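Local coordinates for GTP-binding protein (Pyrococcus horikoshii, PDB 1WXQ) that probably binds GTP and may hydrolyse nucleotides, as a member of the Obg-type GTPase family, of otherwise unknown function, at residues 138-147 with 200-211; 345-354 with 377-385. All coordinates share one frame; numbering follows the deposited sequence.

Interaction 1: 138-147 with 200-211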
loop_
_atom_site.group_PDB
_atom_site.type_symbol
_atom_site.label_atom_id
_atom_site.label_comp_id
_atom_site.label_asym_id
_atom_site.label_seq_id
_atom_site.Cartn_x
_atom_site.Cartn_y
_atom_site.Cartn_z
ATOM N N ILE A 138 -12.682 10.826 -4.386
ATOM C CA ILE A 138 -12.802 9.594 -3.604
ATOM C C ILE A 138 -13.676 9.857 -2.389
ATOM O O ILE A 138 -14.484 9.020 -1.995
ATOM C CB ILE A 138 -11.406 9.082 -3.182
ATOM C CG1 ILE A 138 -10.642 8.653 -4.440
ATOM C CG2 ILE A 138 -11.534 7.953 -2.189
ATOM C CD1 ILE A 138 -9.135 8.544 -4.280
ATOM N N ASP A 139 -13.523 11.043 -1.821
ATOM C CA ASP A 139 -14.309 11.450 -0.670
ATOM C C ASP A 139 -15.789 11.505 -0.973
ATOM O O ASP A 139 -16.588 10.962 -0.223
ATOM C CB ASP A 139 -13.842 12.811 -0.175
ATOM C CG ASP A 139 -12.693 12.700 0.796
ATOM O OD1 ASP A 139 -12.039 11.627 0.814
ATOM O OD2 ASP A 139 -12.443 13.678 1.538
ATOM N N TYR A 140 -16.171 12.151 -2.067
ATOM C CA TYR A 140 -17.585 12.240 -2.385
ATOM C C TYR A 140 -18.156 10.921 -2.874
ATOM O O TYR A 140 -19.334 10.630 -2.664
ATOM C CB TYR A 140 -17.831 13.365 -3.389
ATOM C CG TYR A 140 -17.776 14.692 -2.688
ATOM C CD1 TYR A 140 -16.578 15.162 -2.152
ATOM C CD2 TYR A 140 -18.939 15.426 -2.449
ATOM C CE1 TYR A 140 -16.538 16.324 -1.390
ATOM C CE2 TYR A 140 -18.910 16.590 -1.683
ATOM C CZ TYR A 140 -17.715 17.033 -1.157
ATOM O OH TYR A 140 -17.696 18.181 -0.387
ATOM N N TRP A 141 -17.316 10.099 -3.493
ATOM C CA TRP A 141 -17.761 8.788 -3.984
ATOM C C TRP A 141 -18.312 7.907 -2.817
ATOM O O TRP A 141 -19.404 7.351 -2.924
ATOM C CB TRP A 141 -16.605 8.141 -4.732
ATOM C CG TRP A 141 -16.731 6.652 -4.887
ATOM C CD1 TRP A 141 -17.775 5.962 -5.436
ATOM C CD2 TRP A 141 -15.767 5.665 -4.478
ATOM N NE1 TRP A 141 -17.522 4.606 -5.393
ATOM C CE2 TRP A 141 -16.300 4.396 -4.814
ATOM C CE3 TRP A 141 -14.504 5.732 -3.863
ATOM C CZ2 TRP A 141 -15.617 3.202 -4.556
ATOM C CZ3 TRP A 141 -13.819 4.536 -3.604
ATOM C CH2 TRP A 141 -14.382 3.290 -3.952
ATOM N N ILE A 142 -17.499 7.784 -1.751
ATOM C CA ILE A 142 -17.820 7.137 -0.485
ATOM C C ILE A 142 -19.019 7.802 0.192
ATOM O O ILE A 142 -19.926 7.158 0.700
ATOM C CB ILE A 142 -16.593 7.227 0.423
ATOM C CG1 ILE A 142 -15.331 6.843 -0.353
ATOM C CG2 ILE A 142 -16.740 6.242 1.599
ATOM C CD1 ILE A 142 -14.203 6.372 0.568
ATOM N N TYR A 143 -18.976 9.146 0.223
ATOM C CA TYR A 143 -20.076 9.888 0.827
ATOM C C TYR A 143 -21.397 9.614 0.107
ATOM O O TYR A 143 -22.448 9.467 0.717
ATOM C CB TYR A 143 -19.737 11.378 0.755
ATOM C CG TYR A 143 -20.974 12.192 0.892
ATOM C CD1 TYR A 143 -21.557 12.363 2.143
ATOM C CD2 TYR A 143 -21.512 12.850 -0.215
ATOM C CE1 TYR A 143 -22.655 13.197 2.293
ATOM C CE2 TYR A 143 -22.616 13.676 -0.069
ATOM C CZ TYR A 143 -23.188 13.848 1.178
ATOM O OH TYR A 143 -24.267 14.697 1.340
ATOM N N GLY A 144 -21.415 9.588 -1.217
ATOM C CA GLY A 144 -22.657 9.384 -1.920
ATOM C C GLY A 144 -23.234 8.015 -1.604
ATOM O O GLY A 144 -24.446 7.869 -1.497
ATOM N N ILE A 145 -22.377 7.007 -1.447
ATOM C CA ILE A 145 -22.876 5.674 -1.151
ATOM C C ILE A 145 -23.594 5.644 0.197
ATOM O O ILE A 145 -24.598 4.961 0.342
ATOM C CB ILE A 145 -21.752 4.638 -1.178
ATOM C CG1 ILE A 145 -21.186 4.544 -2.595
ATOM C CG2 ILE A 145 -22.286 3.281 -0.744
ATOM C CD1 ILE A 145 -20.078 3.502 -2.751
ATOM N N LEU A 146 -23.091 6.405 1.166
ATOM C CA LEU A 146 -23.703 6.489 2.494
ATOM C C LEU A 146 -24.939 7.390 2.500
ATOM O O LEU A 146 -25.996 7.015 2.997
ATOM C CB LEU A 146 -22.694 7.058 3.494
ATOM C CG LEU A 146 -21.470 6.193 3.784
ATOM C CD1 LEU A 146 -20.374 7.038 4.381
ATOM C CD2 LEU A 146 -21.862 5.045 4.719
ATOM N N SER A 147 -24.773 8.588 1.946
ATOM C CA SER A 147 -25.808 9.614 1.892
ATOM C C SER A 147 -27.056 9.194 1.115
ATOM O O SER A 147 -28.180 9.314 1.609
ATOM C CB SER A 147 -25.194 10.881 1.289
ATOM O OG SER A 147 -25.837 12.034 1.779
ATOM N N GLN A 200 -25.565 15.575 7.516
ATOM C CA GLN A 200 -24.804 15.484 6.273
ATOM C C GLN A 200 -23.350 15.788 6.555
ATOM O O GLN A 200 -22.463 15.163 5.990
ATOM C CB GLN A 200 -25.357 16.455 5.232
ATOM C CG GLN A 200 -26.701 16.026 4.726
ATOM C CD GLN A 200 -26.666 14.632 4.123
ATOM O OE1 GLN A 200 -25.641 14.204 3.590
ATOM N NE2 GLN A 200 -27.784 13.911 4.215
ATOM N N ASP A 201 -23.116 16.744 7.447
ATOM C CA ASP A 201 -21.760 17.116 7.815
ATOM C C ASP A 201 -21.066 15.915 8.398
ATOM O O ASP A 201 -19.873 15.703 8.148
ATOM C CB ASP A 201 -21.765 18.252 8.833
ATOM C CG ASP A 201 -22.121 19.586 8.205
ATOM O OD1 ASP A 201 -21.235 20.237 7.590
ATOM O OD2 ASP A 201 -23.303 19.972 8.317
ATOM N N ASP A 202 -21.815 15.136 9.177
ATOM C CA ASP A 202 -21.280 13.923 9.795
ATOM C C ASP A 202 -20.911 12.908 8.722
ATOM O O ASP A 202 -19.872 12.264 8.783
ATOM C CB ASP A 202 -22.316 13.292 10.731
ATOM C CG ASP A 202 -22.773 14.242 11.820
ATOM O OD1 ASP A 202 -21.919 14.932 12.393
ATOM O OD2 ASP A 202 -23.987 14.291 12.111
ATOM N N LEU A 203 -21.770 12.779 7.728
ATOM C CA LEU A 203 -21.530 11.841 6.661
ATOM C C LEU A 203 -20.283 12.148 5.827
ATOM O O LEU A 203 -19.421 11.279 5.633
ATOM C CB LEU A 203 -22.766 11.759 5.782
ATOM C CG LEU A 203 -23.901 10.935 6.382
ATOM C CD1 LEU A 203 -25.189 11.115 5.581
ATOM C CD2 LEU A 203 -23.472 9.486 6.388
ATOM N N LEU A 204 -20.176 13.378 5.340
ATOM C CA LEU A 204 -19.021 13.760 4.532
ATOM C C LEU A 204 -17.738 13.613 5.375
ATOM O O LEU A 204 -16.721 13.058 4.920
ATOM C CB LEU A 204 -19.189 15.199 4.045
ATOM C CG LEU A 204 -18.011 15.769 3.277
ATOM C CD1 LEU A 204 -17.617 14.810 2.188
ATOM C CD2 LEU A 204 -18.393 17.127 2.685
ATOM N N ALA A 205 -17.803 14.092 6.614
ATOM C CA ALA A 205 -16.656 14.006 7.509
ATOM C C ALA A 205 -16.317 12.542 7.763
ATOM O O ALA A 205 -15.151 12.156 7.805
ATOM C CB ALA A 205 -16.961 14.698 8.827
ATOM N N PHE A 206 -17.345 11.722 7.947
ATOM C CA PHE A 206 -17.111 10.310 8.185
ATOM C C PHE A 206 -16.540 9.688 6.919
ATOM O O PHE A 206 -15.660 8.843 6.991
ATOM C CB PHE A 206 -18.399 9.598 8.596
ATOM C CG PHE A 206 -18.276 8.101 8.619
ATOM C CD1 PHE A 206 -18.684 7.342 7.528
ATOM C CD2 PHE A 206 -17.717 7.450 9.711
ATOM C CE1 PHE A 206 -18.536 5.953 7.522
ATOM C CE2 PHE A 206 -17.565 6.067 9.719
ATOM C CZ PHE A 206 -17.976 5.313 8.620
ATOM N N ALA A 207 -17.034 10.122 5.763
ATOM C CA ALA A 207 -16.540 9.599 4.493
ATOM C C ALA A 207 -15.045 9.883 4.341
ATOM O O ALA A 207 -14.270 8.992 4.007
ATOM C CB ALA A 207 -17.314 10.220 3.311
ATOM N N SER A 208 -14.652 11.129 4.591
ATOM C CA SER A 208 -13.259 11.528 4.469
ATOM C C SER A 208 -12.383 10.697 5.401
ATOM O O SER A 208 -11.294 10.266 5.020
ATOM C CB SER A 208 -13.094 13.028 4.788
ATOM O OG SER A 208 -13.687 13.850 3.778
ATOM N N GLU A 209 -12.868 10.458 6.614
ATOM C CA GLU A 209 -12.098 9.689 7.564
ATOM C C GLU A 209 -11.905 8.261 7.078
ATOM O O GLU A 209 -10.879 7.643 7.348
ATOM C CB GLU A 209 -12.781 9.694 8.928
ATOM C CG GLU A 209 -11.950 9.031 10.022
ATOM C CD GLU A 209 -10.476 9.426 9.990
ATOM O OE1 GLU A 209 -10.166 10.635 9.869
ATOM O OE2 GLU A 209 -9.630 8.512 10.099
ATOM N N ILE A 210 -12.885 7.739 6.351
ATOM C CA ILE A 210 -12.810 6.378 5.832
ATOM C C ILE A 210 -11.785 6.298 4.719
ATOM O O ILE A 210 -11.011 5.340 4.647
ATOM C CB ILE A 210 -14.182 5.909 5.305
ATOM C CG1 ILE A 210 -15.111 5.613 6.483
ATOM C CG2 ILE A 210 -14.031 4.677 4.462
ATOM C CD1 ILE A 210 -14.562 4.532 7.399
ATOM N N ARG A 211 -11.778 7.316 3.857
ATOM C CA ARG A 211 -10.848 7.376 2.743
ATOM C C ARG A 211 -9.426 7.363 3.276
ATOM O O ARG A 211 -8.599 6.575 2.837
ATOM C CB ARG A 211 -11.084 8.651 1.920
ATOM C CG ARG A 211 -10.123 8.841 0.755
ATOM C CD ARG A 211 -8.911 9.677 1.138
ATOM N NE ARG A 211 -9.323 11.009 1.571
ATOM C CZ ARG A 211 -8.496 11.987 1.940
ATOM N NH1 ARG A 211 -7.185 11.801 1.929
ATOM N NH2 ARG A 211 -8.987 13.155 2.332
HETATM O O HOH W 1 -29.592 11.776 2.959
#

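Interaction 2: 345-354 with 377-385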
loop_
_atom_site.group_PDB
_atom_site.type_symbol
_atom_site.label_atom_id
_atom_site.label_comp_id
_atom_site.label_asym_id
_atom_site.label_seq_id
_atom_site.Cartn_x
_atom_site.Cartn_y
_atom_site.Cartn_z
HETATM N N MSE A 345 2.564 -9.306 7.168
HETATM C CA MSE A 345 1.661 -9.221 8.307
HETATM C C MSE A 345 1.500 -7.761 8.732
HETATM O O MSE A 345 2.434 -6.971 8.628
HETATM C CB MSE A 345 2.224 -10.006 9.492
HETATM C CG MSE A 345 2.589 -11.444 9.173
HETATM SE SE MSE A 345 1.121 -12.338 8.321
HETATM C CE MSE A 345 -0.066 -12.440 9.857
ATOM N N LYS A 346 0.318 -7.414 9.221
ATOM C CA LYS A 346 0.092 -6.077 9.696
ATOM C C LYS A 346 0.728 -5.946 11.058
ATOM O O LYS A 346 0.704 -6.857 11.874
ATOM C CB LYS A 346 -1.417 -5.861 9.801
ATOM C CG LYS A 346 -1.767 -4.530 10.468
ATOM C CD LYS A 346 -1.795 -3.371 9.470
ATOM C CE LYS A 346 -2.091 -2.027 10.143
ATOM N NZ LYS A 346 -2.251 -0.991 9.125
ATOM N N LYS A 347 1.387 -4.825 11.345
ATOM C CA LYS A 347 2.041 -4.691 12.651
ATOM C C LYS A 347 0.941 -4.826 13.703
ATOM O O LYS A 347 -0.153 -4.267 13.549
ATOM C CB LYS A 347 2.774 -3.340 12.786
ATOM C CG LYS A 347 4.022 -3.211 11.894
ATOM C CD LYS A 347 4.801 -1.915 12.152
ATOM C CE LYS A 347 6.222 -1.925 11.526
ATOM N NZ LYS A 347 6.306 -1.971 10.011
ATOM N N GLY A 348 1.229 -5.598 14.748
ATOM C CA GLY A 348 0.256 -5.839 15.803
ATOM C C GLY A 348 -0.250 -7.271 15.695
ATOM O O GLY A 348 -1.008 -7.764 16.538
ATOM N N SER A 349 0.167 -7.941 14.626
ATOM C CA SER A 349 -0.218 -9.324 14.406
ATOM C C SER A 349 0.499 -10.185 15.435
ATOM O O SER A 349 1.449 -9.741 16.084
ATOM C CB SER A 349 0.177 -9.766 12.996
ATOM O OG SER A 349 -0.623 -9.118 12.027
ATOM N N THR A 350 0.032 -11.413 15.599
ATOM C CA THR A 350 0.646 -12.324 16.543
ATOM C C THR A 350 0.897 -13.615 15.790
ATOM O O THR A 350 0.429 -13.776 14.655
ATOM C CB THR A 350 -0.272 -12.590 17.763
ATOM O OG1 THR A 350 -1.560 -13.024 17.317
ATOM C CG2 THR A 350 -0.424 -11.343 18.599
ATOM N N PRO A 351 1.653 -14.547 16.393
ATOM C CA PRO A 351 1.905 -15.796 15.676
ATOM C C PRO A 351 0.637 -16.558 15.305
ATOM O O PRO A 351 0.586 -17.199 14.249
ATOM C CB PRO A 351 2.822 -16.553 16.627
ATOM C CG PRO A 351 3.629 -15.439 17.217
ATOM C CD PRO A 351 2.544 -14.436 17.558
ATOM N N ARG A 352 -0.390 -16.484 16.147
ATOM C CA ARG A 352 -1.611 -17.174 15.802
ATOM C C ARG A 352 -2.201 -16.581 14.535
ATOM O O ARG A 352 -2.783 -17.270 13.709
ATOM C CB ARG A 352 -2.600 -17.016 16.956
ATOM C CG ARG A 352 -3.953 -17.648 16.632
ATOM C CD ARG A 352 -5.024 -17.280 17.662
ATOM N NE ARG A 352 -4.643 -17.765 18.991
ATOM C CZ ARG A 352 -5.145 -18.949 19.388
ATOM N NH1 ARG A 352 -5.949 -19.630 18.589
ATOM N NH2 ARG A 352 -4.837 -19.428 20.599
ATOM N N ASP A 353 -2.019 -15.274 14.345
ATOM C CA ASP A 353 -2.495 -14.610 13.130
ATOM C C ASP A 353 -1.683 -15.146 11.970
ATOM O O ASP A 353 -2.193 -15.314 10.874
ATOM C CB ASP A 353 -2.314 -13.081 13.198
ATOM C CG ASP A 353 -3.265 -12.408 14.177
ATOM O OD1 ASP A 353 -4.463 -12.733 14.155
ATOM O OD2 ASP A 353 -2.830 -11.533 14.956
ATOM N N LEU A 354 -0.402 -15.399 12.207
ATOM C CA LEU A 354 0.454 -15.930 11.150
ATOM C C LEU A 354 0.008 -17.352 10.797
ATOM O O LEU A 354 0.182 -17.796 9.669
ATOM C CB LEU A 354 1.918 -15.931 11.589
ATOM C CG LEU A 354 2.830 -16.706 10.643
ATOM C CD1 LEU A 354 2.886 -15.995 9.282
ATOM C CD2 LEU A 354 4.216 -16.853 11.266
ATOM N N ARG A 377 10.267 -19.780 23.534
ATOM C CA ARG A 377 8.826 -19.701 23.393
ATOM C C ARG A 377 8.341 -18.274 23.595
ATOM O O ARG A 377 8.712 -17.610 24.566
ATOM C CB ARG A 377 8.165 -20.658 24.390
ATOM C CG ARG A 377 6.640 -20.604 24.433
ATOM C CD ARG A 377 6.074 -21.854 25.088
ATOM N NE ARG A 377 4.641 -21.748 25.336
ATOM C CZ ARG A 377 3.838 -22.792 25.486
ATOM N NH1 ARG A 377 4.332 -24.019 25.409
ATOM N NH2 ARG A 377 2.546 -22.612 25.709
ATOM N N VAL A 378 7.503 -17.825 22.665
ATOM C CA VAL A 378 6.942 -16.484 22.668
ATOM C C VAL A 378 5.619 -16.458 23.444
ATOM O O VAL A 378 5.060 -17.490 23.797
ATOM C CB VAL A 378 6.717 -16.028 21.187
ATOM C CG1 VAL A 378 5.247 -15.939 20.858
ATOM C CG2 VAL A 378 7.429 -14.715 20.946
ATOM N N GLY A 379 5.137 -15.250 23.707
ATOM C CA GLY A 379 3.870 -15.094 24.399
ATOM C C GLY A 379 2.752 -15.179 23.373
ATOM O O GLY A 379 3.017 -15.066 22.182
ATOM N N GLU A 380 1.512 -15.364 23.804
ATOM C CA GLU A 380 0.410 -15.452 22.858
ATOM C C GLU A 380 0.046 -14.090 22.318
ATOM O O GLU A 380 -0.577 -13.958 21.266
ATOM C CB GLU A 380 -0.806 -16.059 23.542
ATOM C CG GLU A 380 -2.113 -15.639 22.921
ATOM C CD GLU A 380 -2.448 -16.443 21.699
ATOM O OE1 GLU A 380 -1.904 -17.563 21.588
ATOM O OE2 GLU A 380 -3.248 -15.962 20.863
ATOM N N ASP A 381 0.438 -13.084 23.075
ATOM C CA ASP A 381 0.175 -11.712 22.722
ATOM C C ASP A 381 1.391 -11.086 22.059
ATOM O O ASP A 381 1.443 -9.873 21.857
ATOM C CB ASP A 381 -0.196 -10.935 23.982
ATOM C CG ASP A 381 -1.470 -11.464 24.633
ATOM O OD1 ASP A 381 -2.533 -11.464 23.963
ATOM O OD2 ASP A 381 -1.415 -11.889 25.810
ATOM N N TYR A 382 2.365 -11.921 21.716
ATOM C CA TYR A 382 3.589 -11.459 21.081
ATOM C C TYR A 382 3.340 -10.775 19.745
ATOM O O TYR A 382 2.639 -11.294 18.876
ATOM C CB TYR A 382 4.542 -12.629 20.868
ATOM C CG TYR A 382 5.809 -12.266 20.122
ATOM C CD1 TYR A 382 6.804 -11.504 20.727
ATOM C CD2 TYR A 382 6.021 -12.702 18.818
ATOM C CE1 TYR A 382 7.986 -11.187 20.054
ATOM C CE2 TYR A 382 7.195 -12.392 18.132
ATOM C CZ TYR A 382 8.175 -11.636 18.757
ATOM O OH TYR A 382 9.346 -11.331 18.088
ATOM N N GLU A 383 3.931 -9.601 19.590
ATOM C CA GLU A 383 3.764 -8.864 18.343
ATOM C C GLU A 383 4.874 -9.194 17.346
ATOM O O GLU A 383 6.056 -8.994 17.594
ATOM C CB GLU A 383 3.796 -7.366 18.656
ATOM C CG GLU A 383 2.902 -6.986 19.837
ATOM C CD GLU A 383 3.247 -5.583 20.283
ATOM O OE1 GLU A 383 3.195 -4.677 19.463
ATOM O OE2 GLU A 383 3.582 -5.409 21.454
ATOM N N LEU A 384 4.461 -9.758 16.198
ATOM C CA LEU A 384 5.438 -10.014 15.148
ATOM C C LEU A 384 6.250 -8.753 14.853
ATOM O O LEU A 384 5.719 -7.660 14.707
ATOM C CB LEU A 384 4.680 -10.447 13.893
ATOM C CG LEU A 384 3.953 -11.782 14.075
ATOM C CD1 LEU A 384 3.129 -12.169 12.844
ATOM C CD2 LEU A 384 4.911 -12.946 14.331
ATOM N N GLN A 385 7.584 -8.921 14.823
ATOM C CA GLN A 385 8.439 -7.789 14.488
ATOM C C GLN A 385 9.035 -8.016 13.097
ATOM O O GLN A 385 9.061 -9.120 12.567
ATOM C CB GLN A 385 9.475 -7.615 15.600
ATOM C CG GLN A 385 8.865 -7.013 16.872
ATOM C CD GLN A 385 9.566 -5.717 17.215
ATOM O OE1 GLN A 385 10.750 -5.658 17.505
ATOM N NE2 GLN A 385 8.747 -4.645 17.235
#

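Interaction 1: 138-147 with 200-211
Y143 lays its ring across the backbone of helix 200-214 as a knob among Q200, L203, L204 and A207. Its CG stands anti to the backbone N (chi1 160°), which sends the ring toward the start of that helix. L203 CB meets the ring at its edge, 3.8 Å from Y143 CE1, while CB of S147, one turn on in the same helix, lies over one face. The phenol ends on the side-chain carbonyl of Q200, with Y143 OH 2.7 Å from Q200 OE1. S147 OG gives a second hydrogen bond to Q200 OE1, at 2.8 Å, so one oxygen is gripped by two hydroxyls. The phenol arrives from above the carbonyl plane and the serine closer to it; ring and amide stand nearly perpendicular.

At the other end D139 spends its two carboxylate oxygens on different residues. D139 OD1 takes R211 NE on its syn side at 2.9 Å, a salt bridge, and D139 OD2 is met from above the carboxylate plane by S208 OG at 2.6 Å. Two different grips would probably keep the carboxylate from turning. R211 is shared, since its NH1 also pairs with E135, one turn before D139.

Between these polar ends the small A207 side chain probably helps the helices come close: A207 CB sits 3.7 Å from Y143 CB. On one flank, L204 CD1 rests over a face of the Y140 ring, a CH-pi contact. On the other, L146 CD1 touches the F206 ring at its edge, 3.6 Å from F206 CD1, and I168 of helix 164-171 packs on both residues. The axes of segments 138-147 and 200-211 pass 8.3 Å apart at 126°. This is helix-helix packing with a knob-into-hole contact, joining helices 127-147 and 200-214 within the Obg-type G region.

Interaction 2: 345-354 with 377-385
Y382 turns one ring face to V378 CG2 of its own loop and its edge to P351 CG, which lies 4.0 Å from Y382 CD2; the phenol OH bonds to D388. This is the TGS domain, a ubiquitin-like fold, where the loop before strand 388-394 lies against the start of helix 351-358. In the second flat pair, the R352 guanidinium presents its edge to E380. R352 NE donates to E380 OE2 at 2.9 Å, nearly straight at 166°, on the syn side of a carboxylate turned 53° from the guanidinium. Replacing R352 by an alanine would probably leave E380 without this charge partner and its carboxylate freer to swing.

L384 packs against the turn between strand and helix. With CG anti to the carbonyl carbon (chi1 -65°), it sends L384 CD1 to CG of the selenomethionine M345 at 3.8 Å and near L354 CB, and CD2 to the P351 ring. L384 N bonds to S349 O at 3.0 Å. T350 stands at the N-cap position, and its N and OG1 both donate to D353 OD2, T350 N at 2.9 Å on the anti side and OG1 from above the carboxylate plane.

How the interactions relate
Interaction 1 closes along the chain before interaction 2 opens, so the two are in series, and they lie in different sequence families: the Obg-type G range for 138-147 with 200-211, the TGS range for 345-354 with 377-385. Their centres are 33 Å apart and their nearest atoms about 12 Å, without touching. They share no helix or sheet. Helix 127-147 follows strand 104-110 and helix 200-214 precedes strand 217-222, neighbouring parallel strands of the large mixed sheet. Interaction 2 instead bridges connections of the four-stranded sheet, one after strand 343-346, the other before strand 388-394. Each contact thus ties together its own part of a modular, probably GTP-binding protein.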